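Local coordinates for protein vacuolar aminopeptidase 1 (Saccharomyces cerevisiae, PDB 5JGF) that removes N-terminal amino acids, preferably neutral or hydrophobic ones, from peptides in the yeast vacuole as a zinc-dependent dodecameric enzyme, at residues 128-133 and 438-443; 300-303 and 307-310. One frame throughout, in Å; residues are numbered along the deposited sequence.

Each of the two contacts in this M18 aminopeptidase has one segment tied in sequence to a zinc ligand. In contact 1, H438 of 438-443 binds a zinc ion together with D262 and E299, and two residues later I440 meets the 128-133 segment, its side chain about 11 Å from that of D262. In contact 2, the segment 300-303 follows directly on E298 and E299, and the side chain of S302 stands about 4 Å from that of E298 and about 9 Å from a bound zinc. The two contacts do not touch: their centres are 25 Å apart and their nearest atoms about 8 Å. Contact 2 falls within the 304 residues that separate the two segments of contact 1.

Contact 1 of 2, residues 128-133 and 438-443; sequences LDRDLG and HSIRAA. With ZN (zinc ion), chain L.
I440 lays its CG2 methyl over one face of the R130 guanidinium, 3.3 Å from NE and set toward the rim of the group. The two side chains run past each other in opposite directions, and I440 CD1 meets the aliphatic part of the arginine, 3.8 Å from R130 CB. With CG1 anti to the backbone N (chi1 -167°), I440 sends that same CD1 on to L132 CD2, 4.1 Å away. R441 adds CB, 4.1 Å from R130 NH1 and oblique to the guanidinium. R130 is bent at chi2 (-79°), and its NE donates to the backbone O of L126, which helps fix the plane under the methyl. The contact joins the 128-133 segment, which runs into strand 132-140 of the antiparallel sheet, to the loop between the central mixed sheet and strand 442-445. Two residues before I440, H438 NE2 binds zinc, with D262 and E299 on the same metal. S439 OG accepts from R441 N at 3.1 Å, an ST turn that shapes the backbone between the zinc ligand and R441. Farther out, a second subunit enters: its D131 forms a salt bridge with R441, and its D129 hydrogen-bonds S439 OG.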
# COMPACT_ATOMS: atom_id res chain seq x y z
N LEU D 128 21.96 -21.73 14.46
CA LEU D 128 23.00 -21.58 13.45
C LEU D 128 24.37 -21.48 14.11
O LEU D 128 24.52 -20.91 15.19
CB LEU D 128 22.78 -20.30 12.63
CG LEU D 128 21.51 -20.19 11.79
CD1 LEU D 128 21.47 -18.81 11.15
CD2 LEU D 128 21.49 -21.28 10.74
N ASP D 129 25.37 -22.04 13.44
CA ASP D 129 26.74 -21.96 13.92
C ASP D 129 26.94 -22.45 15.35
O ASP D 129 27.66 -21.84 16.14
CB ASP D 129 27.24 -20.52 13.77
CG ASP D 129 27.10 -20.01 12.34
OD1 ASP D 129 26.94 -20.86 11.44
OD2 ASP D 129 27.16 -18.79 12.11
N ARG D 130 26.29 -23.56 15.66
CA ARG D 130 26.39 -24.20 16.97
C ARG D 130 26.96 -25.60 16.69
O ARG D 130 26.60 -26.24 15.70
CB ARG D 130 25.00 -24.33 17.60
CG ARG D 130 24.30 -22.99 17.87
CD ARG D 130 24.83 -22.30 19.12
NE ARG D 130 24.12 -21.04 19.38
CZ ARG D 130 24.21 -20.34 20.50
NH1 ARG D 130 24.98 -20.77 21.50
NH2 ARG D 130 23.52 -19.22 20.64
N ASP D 131 27.87 -26.06 17.56
CA ASP D 131 28.48 -27.39 17.40
C ASP D 131 27.45 -28.44 17.79
O ASP D 131 27.07 -28.54 18.96
CB ASP D 131 29.70 -27.52 18.32
CG ASP D 131 30.85 -26.62 17.92
OD1 ASP D 131 30.67 -25.70 17.08
OD2 ASP D 131 31.96 -26.82 18.45
N LEU D 132 27.00 -29.23 16.82
CA LEU D 132 25.98 -30.24 17.09
C LEU D 132 26.45 -31.69 17.12
O LEU D 132 27.07 -32.17 16.18
CB LEU D 132 24.86 -30.12 16.05
CG LEU D 132 24.22 -28.74 15.90
CD1 LEU D 132 23.12 -28.81 14.84
CD2 LEU D 132 23.64 -28.27 17.24
N GLY D 133 26.13 -32.37 18.21
CA GLY D 133 26.48 -33.77 18.34
C GLY D 133 25.24 -34.56 17.95
O GLY D 133 24.18 -33.98 17.71
N HIS D 438 13.77 -21.84 25.55
CA HIS D 438 13.73 -22.36 24.18
C HIS D 438 14.90 -21.99 23.29
O HIS D 438 14.91 -22.30 22.09
CB HIS D 438 12.41 -21.99 23.50
CG HIS D 438 11.24 -22.77 24.00
ND1 HIS D 438 10.01 -22.76 23.38
CD2 HIS D 438 11.12 -23.60 25.07
CE1 HIS D 438 9.18 -23.55 24.04
NE2 HIS D 438 9.83 -24.06 25.07
N SER D 439 15.90 -21.32 23.85
CA SER D 439 17.09 -21.01 23.08
C SER D 439 17.86 -22.33 23.04
O SER D 439 17.49 -23.28 23.73
CB SER D 439 17.95 -19.96 23.79
OG SER D 439 19.24 -19.89 23.19
N ILE D 440 18.93 -22.40 22.26
CA ILE D 440 19.72 -23.62 22.23
C ILE D 440 20.62 -23.62 23.47
O ILE D 440 21.10 -24.67 23.91
CB ILE D 440 20.57 -23.72 20.94
CG1 ILE D 440 21.11 -25.15 20.80
CG2 ILE D 440 21.69 -22.68 20.95
CD1 ILE D 440 21.84 -25.41 19.50
N ARG D 441 20.85 -22.44 24.05
CA ARG D 441 21.66 -22.34 25.27
C ARG D 441 21.05 -21.27 26.17
O ARG D 441 21.11 -20.07 25.87
CB ARG D 441 23.12 -22.00 24.93
CG ARG D 441 24.09 -22.14 26.11
CD ARG D 441 25.52 -21.92 25.64
NE ARG D 441 26.53 -22.01 26.70
CZ ARG D 441 26.98 -23.14 27.24
NH1 ARG D 441 27.91 -23.09 28.19
NH2 ARG D 441 26.50 -24.31 26.85
N ALA D 442 20.45 -21.71 27.27
CA ALA D 442 19.77 -20.81 28.19
C ALA D 442 20.58 -20.46 29.44
O ALA D 442 21.76 -20.79 29.54
CB ALA D 442 18.42 -21.42 28.60
N ALA D 443 19.93 -19.79 30.39
CA ALA D 443 20.60 -19.39 31.62
C ALA D 443 19.67 -19.27 32.81
O ALA D 443 18.50 -18.93 32.66
CB ALA D 443 21.32 -18.07 31.40
ZN ZN L . 9.23 -25.36 26.68
O HOH W 1 7.79 -26.17 27.97

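Contact 2 of 2, residues 300-303 and 307-310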
# COMPACT_ATOMS: atom_id res chain seq x y z
N ILE D 300 5.35 -30.55 22.44
CA ILE D 300 4.51 -30.71 21.25
C ILE D 300 3.03 -30.89 21.59
O ILE D 300 2.27 -31.41 20.78
CB ILE D 300 4.98 -31.87 20.34
CG1 ILE D 300 5.01 -33.18 21.11
CG2 ILE D 300 6.35 -31.53 19.75
CD1 ILE D 300 5.22 -34.39 20.22
N GLY D 301 2.62 -30.48 22.79
CA GLY D 301 1.21 -30.57 23.14
C GLY D 301 0.77 -31.59 24.16
O GLY D 301 -0.38 -31.53 24.62
N SER D 302 1.65 -32.52 24.51
CA SER D 302 1.35 -33.54 25.52
C SER D 302 0.31 -34.59 25.13
O SER D 302 -0.00 -35.47 25.94
CB SER D 302 0.92 -32.87 26.83
OG SER D 302 1.97 -32.11 27.38
N LEU D 303 -0.24 -34.52 23.92
CA LEU D 303 -1.24 -35.51 23.53
C LEU D 303 -0.62 -36.73 22.85
O LEU D 303 -0.75 -36.92 21.64
CB LEU D 303 -2.31 -34.89 22.61
CG LEU D 303 -3.52 -35.80 22.32
CD1 LEU D 303 -4.37 -35.94 23.57
CD2 LEU D 303 -4.35 -35.21 21.19
N GLY D 307 3.09 -38.59 27.01
CA GLY D 307 2.95 -37.22 27.46
C GLY D 307 2.00 -37.16 28.65
O GLY D 307 1.41 -38.18 29.01
N ALA D 308 1.83 -35.99 29.24
CA ALA D 308 0.95 -35.84 30.40
C ALA D 308 -0.47 -36.35 30.16
O ALA D 308 -1.09 -36.90 31.06
CB ALA D 308 0.90 -34.38 30.84
N LYS D 309 -0.99 -36.17 28.95
CA LYS D 309 -2.34 -36.62 28.65
C LYS D 309 -2.43 -38.14 28.53
O LYS D 309 -3.53 -38.70 28.49
CB LYS D 309 -2.85 -35.94 27.37
CG LYS D 309 -2.97 -34.42 27.50
CD LYS D 309 -3.43 -33.77 26.20
CE LYS D 309 -3.45 -32.25 26.30
NZ LYS D 309 -4.48 -31.74 27.25
N GLY D 310 -1.27 -38.80 28.49
CA GLY D 310 -1.21 -40.25 28.38
C GLY D 310 -1.54 -40.95 29.70
O GLY D 310 -1.69 -42.17 29.74
O HOH W 2 3.68 -33.93 28.50
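K309 lies along the 300-303 backbone, its aliphatic chain passing S302 O and the L303 side chain. Both segments belong to the loop that leads from strand 289-295 of the central mixed sheet to helix 312-324, and 308-310 forms a short 3-10 turn in which G310 N donates to G307 O at 2.8 Å. One backbone bond joins the two sides: K309 N donates to S302 O over 3.2 Å with an N-H...O angle of 148°, the donor tilted 25° from the carbonyl plane. From there the lysine can be followed outward. CB sits 3.2 Å from the same S302 O, and CG, anti to the carbonyl carbon of K309 (chi1 -63°), continues past that oxygen. CD then packs against L303 CD1 at 3.5 Å, and CE comes to 3.6 Å from G301 O. A bend at chi4 turns NZ away to S418 OG on helix 416-423; from the same helix, Q422 NE2 donates to A308 O. Cutting the side chain back to an alanine keeps the backbone bond but would probably open a gap beside L303 CD1 and leave S418 OG without its lysine partner. A CB on G307 would fall within 2.6 Å of S302 O, a clash that probably explains the glycine. S302 has its side chain close to that of E298, and a water bridges the segments, 2.7 Å from S302 OG and accepting from A308 N at 2.9 Å.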